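Local coordinates for exopolysaccharide biosynthesis protein (Pantoea stewartii subsp. stewartii DC283, PDB 6TGF) that probably hydrolyses exopolysaccharide of the bacterial biofilm, acting as a glycan-modifying enzyme with a tailspike-like parallel beta-helix fold, at residues A34-D47 with F90-T102. Residues are numbered along the deposited sequence; the frame is centred on the assembly and turned at random.
Sequences ALKSVDATAIPKGD and FLRDANGNLAQIT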
# COMPACT_ATOMS: atom_id res chain seq x y z
N ALA B 34 62.33 0.49 49.61
CA ALA B 34 61.03 1.17 49.92
C ALA B 34 61.17 2.69 49.76
O ALA B 34 60.27 3.30 49.16
CB ALA B 34 60.57 0.80 51.31
N LEU B 35 62.27 3.27 50.28
CA LEU B 35 62.52 4.74 50.32
C LEU B 35 63.84 5.06 49.60
O LEU B 35 64.76 5.58 50.26
CB LEU B 35 62.58 5.21 51.78
CG LEU B 35 61.71 4.44 52.78
CD1 LEU B 35 62.40 4.36 54.14
CD2 LEU B 35 60.33 5.07 52.92
N LYS B 36 63.92 4.79 48.29
CA LYS B 36 65.10 5.13 47.44
C LYS B 36 64.71 6.23 46.46
O LYS B 36 64.21 5.90 45.37
CB LYS B 36 65.63 3.89 46.72
CG LYS B 36 66.08 2.75 47.62
CD LYS B 36 67.21 3.11 48.58
CE LYS B 36 67.45 2.05 49.63
NZ LYS B 36 68.48 2.48 50.61
N SER B 37 64.94 7.50 46.84
CA SER B 37 64.64 8.71 46.03
C SER B 37 65.33 8.61 44.66
O SER B 37 66.57 8.41 44.63
CB SER B 37 65.06 9.96 46.75
OG SER B 37 64.86 11.11 45.94
N VAL B 38 64.56 8.73 43.58
CA VAL B 38 65.02 8.63 42.16
C VAL B 38 64.57 9.89 41.42
O VAL B 38 63.44 10.35 41.66
CB VAL B 38 64.48 7.34 41.50
CG1 VAL B 38 64.72 7.31 40.00
CG2 VAL B 38 65.05 6.09 42.15
N ASP B 39 65.42 10.43 40.55
CA ASP B 39 65.11 11.61 39.69
C ASP B 39 64.25 11.14 38.51
O ASP B 39 64.44 9.99 38.06
CB ASP B 39 66.38 12.31 39.22
CG ASP B 39 67.17 12.97 40.34
OD1 ASP B 39 66.54 13.38 41.33
OD2 ASP B 39 68.41 13.07 40.20
N ALA B 40 63.35 12.00 38.03
CA ALA B 40 62.47 11.75 36.87
C ALA B 40 63.31 11.38 35.64
O ALA B 40 62.90 10.48 34.88
CB ALA B 40 61.60 12.95 36.61
N THR B 41 64.46 12.05 35.47
CA THR B 41 65.39 11.89 34.32
C THR B 41 66.19 10.58 34.43
O THR B 41 66.83 10.21 33.43
CB THR B 41 66.33 13.09 34.23
OG1 THR B 41 67.00 13.22 35.48
CG2 THR B 41 65.61 14.38 33.90
N ALA B 42 66.15 9.91 35.59
CA ALA B 42 66.88 8.64 35.88
C ALA B 42 65.94 7.43 35.74
O ALA B 42 66.42 6.30 35.97
CB ALA B 42 67.49 8.71 37.25
N ILE B 43 64.67 7.65 35.39
CA ILE B 43 63.66 6.56 35.18
C ILE B 43 63.84 6.00 33.77
O ILE B 43 63.89 6.77 32.81
CB ILE B 43 62.23 7.07 35.44
CG1 ILE B 43 62.05 7.43 36.93
CG2 ILE B 43 61.19 6.08 34.95
CD1 ILE B 43 60.64 7.29 37.45
N PRO B 44 63.93 4.66 33.60
CA PRO B 44 64.14 4.06 32.29
C PRO B 44 63.19 4.60 31.21
O PRO B 44 62.01 4.72 31.48
CB PRO B 44 63.87 2.56 32.53
CG PRO B 44 64.22 2.35 33.98
CD PRO B 44 63.83 3.65 34.67
N LYS B 45 63.73 4.91 30.03
CA LYS B 45 62.97 5.43 28.86
C LYS B 45 61.85 4.44 28.52
O LYS B 45 62.13 3.23 28.48
CB LYS B 45 63.92 5.62 27.67
CG LYS B 45 63.44 6.57 26.59
CD LYS B 45 63.50 8.03 26.99
CE LYS B 45 63.85 8.95 25.84
NZ LYS B 45 62.98 8.73 24.66
N GLY B 46 60.64 4.95 28.30
CA GLY B 46 59.46 4.15 27.89
C GLY B 46 58.62 3.70 29.08
O GLY B 46 57.52 3.17 28.83
N ASP B 47 59.10 3.88 30.31
CA ASP B 47 58.34 3.57 31.55
C ASP B 47 57.17 4.56 31.67
O ASP B 47 57.37 5.74 31.32
CB ASP B 47 59.24 3.59 32.79
CG ASP B 47 60.06 2.32 32.98
OD1 ASP B 47 60.16 1.53 32.01
OD2 ASP B 47 60.60 2.14 34.09
N PHE B 90 58.61 2.28 40.44
CA PHE B 90 58.79 3.59 41.12
C PHE B 90 57.43 4.11 41.58
O PHE B 90 56.50 4.20 40.76
CB PHE B 90 59.50 4.57 40.19
CG PHE B 90 60.71 4.00 39.50
CD1 PHE B 90 61.92 3.91 40.17
CD2 PHE B 90 60.64 3.53 38.20
CE1 PHE B 90 63.04 3.37 39.55
CE2 PHE B 90 61.76 3.00 37.58
CZ PHE B 90 62.95 2.92 38.25
N LEU B 91 57.31 4.43 42.88
CA LEU B 91 56.12 5.08 43.48
C LEU B 91 56.27 6.59 43.34
O LEU B 91 57.23 7.15 43.90
CB LEU B 91 56.00 4.67 44.96
CG LEU B 91 54.88 5.37 45.74
CD1 LEU B 91 53.51 5.00 45.20
CD2 LEU B 91 54.97 5.04 47.22
N ARG B 92 55.35 7.22 42.59
CA ARG B 92 55.23 8.70 42.48
C ARG B 92 54.28 9.19 43.58
O ARG B 92 53.20 8.60 43.72
CB ARG B 92 54.72 9.09 41.09
CG ARG B 92 54.48 10.58 40.91
CD ARG B 92 53.92 10.88 39.53
NE ARG B 92 52.48 10.65 39.46
CZ ARG B 92 51.79 10.55 38.33
NH1 ARG B 92 52.40 10.64 37.16
NH2 ARG B 92 50.48 10.35 38.37
N ASP B 93 54.67 10.24 44.32
CA ASP B 93 53.89 10.80 45.45
C ASP B 93 53.12 12.04 44.98
O ASP B 93 53.25 12.40 43.79
CB ASP B 93 54.78 11.08 46.67
CG ASP B 93 55.79 12.20 46.51
OD1 ASP B 93 55.68 12.97 45.53
OD2 ASP B 93 56.68 12.31 47.38
N ALA B 94 52.36 12.66 45.89
CA ALA B 94 51.49 13.84 45.64
C ALA B 94 52.30 14.98 45.01
O ALA B 94 51.83 15.56 44.01
CB ALA B 94 50.85 14.28 46.94
N ASN B 95 53.47 15.29 45.58
CA ASN B 95 54.31 16.46 45.19
C ASN B 95 55.09 16.14 43.91
O ASN B 95 55.78 17.04 43.41
CB ASN B 95 55.22 16.89 46.34
CG ASN B 95 54.46 17.13 47.63
OD1 ASN B 95 54.61 16.37 48.59
ND2 ASN B 95 53.63 18.16 47.66
N GLY B 96 55.00 14.90 43.42
CA GLY B 96 55.54 14.48 42.11
C GLY B 96 56.88 13.77 42.22
O GLY B 96 57.44 13.42 41.16
N ASN B 97 57.39 13.57 43.44
CA ASN B 97 58.71 12.93 43.70
C ASN B 97 58.61 11.43 43.41
O ASN B 97 57.50 10.87 43.55
CB ASN B 97 59.20 13.17 45.13
CG ASN B 97 59.28 14.64 45.49
OD1 ASN B 97 59.03 15.50 44.65
ND2 ASN B 97 59.61 14.92 46.73
N LEU B 98 59.73 10.80 43.06
CA LEU B 98 59.84 9.37 42.70
C LEU B 98 60.79 8.66 43.67
O LEU B 98 61.88 9.20 43.92
CB LEU B 98 60.34 9.25 41.26
CG LEU B 98 59.47 9.91 40.20
CD1 LEU B 98 60.31 10.48 39.08
CD2 LEU B 98 58.43 8.94 39.67
N ALA B 99 60.38 7.51 44.19
CA ALA B 99 61.22 6.57 44.96
C ALA B 99 60.98 5.15 44.41
O ALA B 99 59.82 4.82 44.15
CB ALA B 99 60.89 6.66 46.43
N GLN B 100 62.05 4.37 44.23
CA GLN B 100 61.95 2.95 43.82
C GLN B 100 61.54 2.13 45.04
O GLN B 100 62.27 2.16 46.05
CB GLN B 100 63.26 2.44 43.22
CG GLN B 100 63.11 1.08 42.55
CD GLN B 100 64.40 0.55 41.97
OE1 GLN B 100 65.36 1.29 41.77
NE2 GLN B 100 64.42 -0.74 41.69
N ILE B 101 60.41 1.42 44.94
CA ILE B 101 59.82 0.62 46.06
C ILE B 101 60.34 -0.81 45.95
O ILE B 101 60.65 -1.26 44.83
CB ILE B 101 58.27 0.71 46.08
CG1 ILE B 101 57.62 0.49 44.71
CG2 ILE B 101 57.82 2.03 46.67
CD1 ILE B 101 57.44 -0.96 44.34
N THR B 102 60.47 -1.49 47.10
CA THR B 102 60.92 -2.90 47.22
C THR B 102 59.72 -3.83 47.00
O THR B 102 58.67 -3.58 47.61
CB THR B 102 61.58 -3.17 48.58
OG1 THR B 102 60.85 -2.45 49.57
CG2 THR B 102 63.03 -2.78 48.63
O HOH W 1 61.66 12.61 41.96
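V38 and K36 bond to the backbone of L98 and Q100 and so add a short, loosely held edge strand, 36-38, to the N-terminal antiparallel sheet, consistent with a head-binding domain like that of phage tailspikes. Next inward, 98-101 forms a beta hairpin with 89-92, closed by the type I turn D93-G96. V38 N gives an almost straight bond to L98 O (2.7 Å, 177°), while Q100 N donates to K36 O at 2.9 Å. Between these bonds S37 and A99 form a non-hydrogen-bonded pair, and A99 CA also makes a CA-H...O contact with K36 O. Within the V38-L98 pair a water bridges the other two backbone atoms, donating to V38 O and accepting from L98 N.

The loop that follows folds back over the sheet face bearing L98 and F90. With CG1 swung anti to the carbonyl carbon (chi1 -67°), I43 lies over one face of the F90 ring, and its CD1 touches both F90 CD2 and, at 3.5 Å, L98 CD2. L98 CD1 leans on A40 CB. P44 CD approaches F90 CE2 obliquely at 3.6 Å. D47, which also touches I123 of strand 121-124, sets OD2 at the edge of the F90 ring, in its plane and 3.8 Å from CE2.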